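Local coordinates for sensor histidine kinase (Pseudomonas syringae pv. tomato, PDB 3CIT), which probably acts as a phosphorelay sensor kinase of a two-component system, the present chain being its GAF domain alone, at residues S124-G128 against E129-S133; T139-A142 against A143-N147. All coordinates share one frame; numbering follows the deposited sequence.

Contact 1 of 2, residues S124-G128 against E129-S133. With SO4 (sulfate ion), chain J.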
loop_
_atom_site.group_PDB
_atom_site.type_symbol
_atom_site.label_atom_id
_atom_site.label_comp_id
_atom_site.label_asym_id
_atom_site.label_seq_id
_atom_site.Cartn_x
_atom_site.Cartn_y
_atom_site.Cartn_z
ATOM N N SER A 124 3.943 17.631 -11.783
ATOM C CA SER A 124 3.484 17.190 -10.451
ATOM C C SER A 124 3.319 15.678 -10.490
ATOM O O SER A 124 3.040 15.104 -11.547
ATOM C CB SER A 124 2.171 17.842 -10.096
ATOM O OG SER A 124 2.332 19.223 -9.944
ATOM N N ALA A 125 3.506 15.004 -9.363
ATOM C CA ALA A 125 3.220 13.583 -9.323
ATOM C C ALA A 125 1.806 13.344 -9.853
ATOM O O ALA A 125 0.898 14.123 -9.560
ATOM C CB ALA A 125 3.359 13.017 -7.871
ATOM N N PRO A 126 1.601 12.239 -10.590
ATOM C CA PRO A 126 0.257 11.904 -10.996
ATOM C C PRO A 126 -0.708 11.748 -9.810
ATOM O O PRO A 126 -0.295 11.496 -8.657
ATOM C CB PRO A 126 0.440 10.566 -11.723
ATOM C CG PRO A 126 1.863 10.605 -12.241
ATOM C CD PRO A 126 2.604 11.328 -11.178
ATOM N N ASP A 127 -1.987 11.880 -10.107
ATOM C CA ASP A 127 -3.003 11.709 -9.091
ATOM C C ASP A 127 -2.802 10.367 -8.387
ATOM O O ASP A 127 -2.445 9.370 -9.020
ATOM C CB ASP A 127 -4.374 11.788 -9.752
ATOM C CG ASP A 127 -4.695 13.199 -10.282
ATOM O OD1 ASP A 127 -3.912 14.159 -10.048
ATOM O OD2 ASP A 127 -5.760 13.339 -10.926
ATOM N N GLY A 128 -3.023 10.332 -7.083
ATOM C CA GLY A 128 -2.777 9.137 -6.304
ATOM C C GLY A 128 -3.438 7.892 -6.858
ATOM O O GLY A 128 -2.836 6.813 -6.844
ATOM N N GLU A 129 -4.657 8.013 -7.368
ATOM C CA GLU A 129 -5.329 6.812 -7.842
ATOM C C GLU A 129 -4.854 6.357 -9.244
ATOM O O GLU A 129 -5.038 5.193 -9.620
ATOM C CB GLU A 129 -6.832 6.980 -7.783
ATOM C CG GLU A 129 -7.479 5.763 -7.289
ATOM C CD GLU A 129 -8.927 5.952 -7.071
ATOM O OE1 GLU A 129 -9.610 6.517 -7.959
ATOM O OE2 GLU A 129 -9.357 5.529 -5.984
ATOM N N ASP A 130 -4.262 7.268 -10.009
ATOM C CA ASP A 130 -3.474 6.874 -11.176
ATOM C C ASP A 130 -2.258 6.066 -10.742
ATOM O O ASP A 130 -1.959 5.037 -11.323
ATOM C CB ASP A 130 -3.026 8.085 -12.018
ATOM C CG ASP A 130 -4.138 8.709 -12.822
ATOM O OD1 ASP A 130 -5.229 8.105 -12.942
ATOM O OD2 ASP A 130 -3.885 9.785 -13.385
ATOM N N ILE A 131 -1.549 6.552 -9.724
ATOM C CA ILE A 131 -0.396 5.848 -9.195
ATOM C C ILE A 131 -0.757 4.458 -8.672
ATOM O O ILE A 131 -0.096 3.479 -9.021
ATOM C CB ILE A 131 0.317 6.667 -8.105
ATOM C CG1 ILE A 131 0.947 7.922 -8.725
ATOM C CG2 ILE A 131 1.432 5.779 -7.421
ATOM C CD1 ILE A 131 1.600 8.874 -7.720
ATOM N N GLU A 132 -1.845 4.371 -7.897
ATOM C CA GLU A 132 -2.329 3.092 -7.407
ATOM C C GLU A 132 -2.711 2.107 -8.527
ATOM O O GLU A 132 -2.449 0.924 -8.418
ATOM C CB GLU A 132 -3.552 3.292 -6.512
ATOM C CG GLU A 132 -3.298 3.892 -5.185
ATOM C CD GLU A 132 -4.603 3.880 -4.339
ATOM O OE1 GLU A 132 -5.489 4.665 -4.601
ATOM O OE2 GLU A 132 -4.709 3.071 -3.431
ATOM N N SER A 133 -3.324 2.608 -9.591
ATOM C CA SER A 133 -3.671 1.795 -10.751
ATOM C C SER A 133 -2.410 1.290 -11.454
ATOM O O SER A 133 -2.327 0.104 -11.801
ATOM C CB SER A 133 -4.585 2.604 -11.696
ATOM O OG SER A 133 -5.768 2.949 -11.019
HETATM S S SO4 J . 2.604 20.516 -13.309
HETATM O O1 SO4 J . 3.319 21.178 -14.421
HETATM O O2 SO4 J . 2.453 19.051 -13.600
HETATM O O3 SO4 J . 3.353 20.825 -12.075
HETATM O O4 SO4 J . 1.263 21.125 -13.159
HETATM O O HOH W 1 -2.554 12.030 -12.977
HETATM O O HOH W 2 -6.176 11.308 -13.343
#
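D127 and D130 turn their carboxylates to the same side of the turn that opens helix 128-156, OD2 of D127 standing 4.7 Å from OD2 of D130. One water donates to both of these oxygens. Another accepts from D127 N at 2.9 Å and donates to D130 OD2 at 2.6 Å. Two waters thus grip D130 OD2, which probably eases the like charges, as should the salt bridge from D130 OD1 to R13. Although D127 holds the N-cap position, its side chain makes no capping bond: CG lies beside its own backbone N (chi1 -68°), and OD1 bonds Q6 of the second subunit. The first turn is closed by backbone instead, I131 N giving to D127 O at 3.0 Å with an N-H...O angle of 164°. I131 sends its CG1 branch back alongside P126 (I131 CG1 to P126 CB 4.0 Å), while CD1 reaches P126 O at 3.4 Å. Before the turn, S124 N and OG hold a sulfate, probably from the crystallisation liquor. P126 also packs on W88 of strand 87-90 and on V44 just after helix 29-43, I131 meets P86, and the D130 salt bridge ties the turn to helix 3-26.

Contact 2 of 2, residues T139-A142 against A143-N147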
loop_
_atom_site.group_PDB
_atom_site.type_symbol
_atom_site.label_atom_id
_atom_site.label_comp_id
_atom_site.label_asym_id
_atom_site.label_seq_id
_atom_site.Cartn_x
_atom_site.Cartn_y
_atom_site.Cartn_z
ATOM N N THR A 139 1.928 -5.098 -10.631
ATOM C CA THR A 139 1.661 -6.323 -9.911
ATOM C C THR A 139 1.097 -7.414 -10.818
ATOM O O THR A 139 1.476 -8.594 -10.718
ATOM C CB THR A 139 0.743 -6.015 -8.702
ATOM O OG1 THR A 139 1.500 -5.275 -7.729
ATOM C CG2 THR A 139 0.209 -7.282 -8.094
ATOM N N LEU A 140 0.202 -7.038 -11.727
ATOM C CA LEU A 140 -0.339 -7.987 -12.702
ATOM C C LEU A 140 0.764 -8.499 -13.641
ATOM O O LEU A 140 0.917 -9.707 -13.839
ATOM C CB LEU A 140 -1.456 -7.349 -13.522
ATOM C CG LEU A 140 -2.726 -7.111 -12.743
ATOM C CD1 LEU A 140 -3.654 -6.222 -13.564
ATOM C CD2 LEU A 140 -3.393 -8.463 -12.367
ATOM N N LEU A 141 1.543 -7.567 -14.184
ATOM C CA LEU A 141 2.718 -7.912 -14.968
ATOM C C LEU A 141 3.669 -8.882 -14.204
ATOM O O LEU A 141 4.105 -9.904 -14.742
ATOM C CB LEU A 141 3.468 -6.653 -15.388
ATOM C CG LEU A 141 4.717 -6.904 -16.263
ATOM C CD1 LEU A 141 4.413 -7.668 -17.580
ATOM C CD2 LEU A 141 5.521 -5.583 -16.466
ATOM N N ALA A 142 4.009 -8.533 -12.980
ATOM C CA ALA A 142 4.885 -9.354 -12.160
ATOM C C ALA A 142 4.420 -10.791 -12.046
ATOM O O ALA A 142 5.224 -11.710 -12.182
ATOM C CB ALA A 142 5.085 -8.727 -10.737
ATOM N N ALA A 143 3.128 -10.992 -11.779
ATOM C CA ALA A 143 2.613 -12.338 -11.576
ATOM C C ALA A 143 2.838 -13.201 -12.806
ATOM O O ALA A 143 3.192 -14.386 -12.713
ATOM C CB ALA A 143 1.095 -12.305 -11.201
ATOM N N HIS A 144 2.610 -12.592 -13.957
ATOM C CA HIS A 144 2.723 -13.261 -15.245
ATOM C C HIS A 144 4.179 -13.500 -15.657
ATOM O O HIS A 144 4.509 -14.564 -16.174
ATOM C CB HIS A 144 1.959 -12.452 -16.308
ATOM C CG HIS A 144 0.476 -12.476 -16.106
ATOM N ND1 HIS A 144 -0.247 -13.655 -16.071
ATOM C CD2 HIS A 144 -0.419 -11.483 -15.898
ATOM C CE1 HIS A 144 -1.516 -13.383 -15.831
ATOM N NE2 HIS A 144 -1.650 -12.072 -15.731
ATOM N N LEU A 145 5.045 -12.525 -15.414
ATOM C CA LEU A 145 6.477 -12.680 -15.685
ATOM C C LEU A 145 7.081 -13.756 -14.780
ATOM O O LEU A 145 7.902 -14.567 -15.215
ATOM C CB LEU A 145 7.225 -11.365 -15.501
ATOM C CG LEU A 145 7.010 -10.275 -16.563
ATOM C CD1 LEU A 145 7.770 -9.012 -16.174
ATOM C CD2 LEU A 145 7.445 -10.795 -17.967
ATOM N N GLU A 146 6.663 -13.765 -13.523
ATOM C CA GLU A 146 7.138 -14.764 -12.573
ATOM C C GLU A 146 6.678 -16.158 -12.955
ATOM O O GLU A 146 7.468 -17.100 -12.949
ATOM C CB GLU A 146 6.679 -14.414 -11.167
ATOM C CG GLU A 146 7.116 -15.425 -10.146
ATOM C CD GLU A 146 6.642 -15.086 -8.791
ATOM O OE1 GLU A 146 5.413 -15.169 -8.565
ATOM O OE2 GLU A 146 7.488 -14.679 -7.970
ATOM N N ASN A 147 5.409 -16.285 -13.333
ATOM C CA ASN A 147 4.908 -17.550 -13.848
ATOM C C ASN A 147 5.800 -18.088 -14.971
ATOM O O ASN A 147 6.291 -19.218 -14.888
ATOM C CB ASN A 147 3.451 -17.403 -14.311
ATOM C CG ASN A 147 2.811 -18.736 -14.639
ATOM O OD1 ASN A 147 2.691 -19.080 -15.809
ATOM N ND2 ASN A 147 2.431 -19.502 -13.615
#
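A142 O accepts the N-H of E146 at 2.8 Å, the shortest sound polar bond between 139-142 and 143-147, with an N-H...O angle of 160°. The CB of E146 also lies 3.2 Å from A142 O. From there the E146 chain runs out extended, its CG anti to the backbone N (chi1 179°), and delivers the carboxylate to the backbone N-H groups of A107 and D108, one oxygen to each. OE1 takes a further bond from N147 of the fourth subunit, so neither oxygen of this buried acid lacks a donor. L145 N gives to L141 O at 2.9 Å, and the two leucine side chains above that bond cross obliquely: L145 CD1 comes to 3.7 Å from L141 CG, and L145 CG to 3.8 Å from L141 CD1. With A143 N to T139 O at 3.1 Å and a weak bond from H144 N to L140 O, these are the i to i+4 bonds of an alpha helix, here the C-terminal helix of a GAF domain, which lies against an antiparallel sheet of strand order 2-1-5-4-3. H144 sets its CG beside its own backbone N (chi1 -69°), which swings the ring back along the helix until CD2 is 3.0 Å from L140 O. The approach is oblique to the ring, and the same carbonyl oxygen thus faces both the weak N-H donor and a ring carbon. Different sides of the helix meet different neighbours: L141, H144 and L145 touch M32 of helix 29-43, while A142 meets L104 and F112 of the sheet. On the side of L140, A143 and N147 the fourth subunit packs, its L140 against both L140 and A143, and its N147 donating to A143 O.

Overall arrangement
From the N terminus the chain lays down helices 3-26 and 29-43, then the sheet, and only after strand 111-119 does it reach contact 1, where a loop turns into helix 128-156. Contact 2 follows farther along that helix. The two are in series, neither nested nor crossed, and each closes only a local turn. Their centres are 21 Å apart and their nearest atoms about 7 Å, without touching. Contact 1 ties the helix start to helix 3-26 and to strand 87-90 at one edge of the sheet; contact 2 joins helices 3-26 and 29-43 to strands 98-105 and 111-119. Both also meet the fourth subunit, through residues of the same helix.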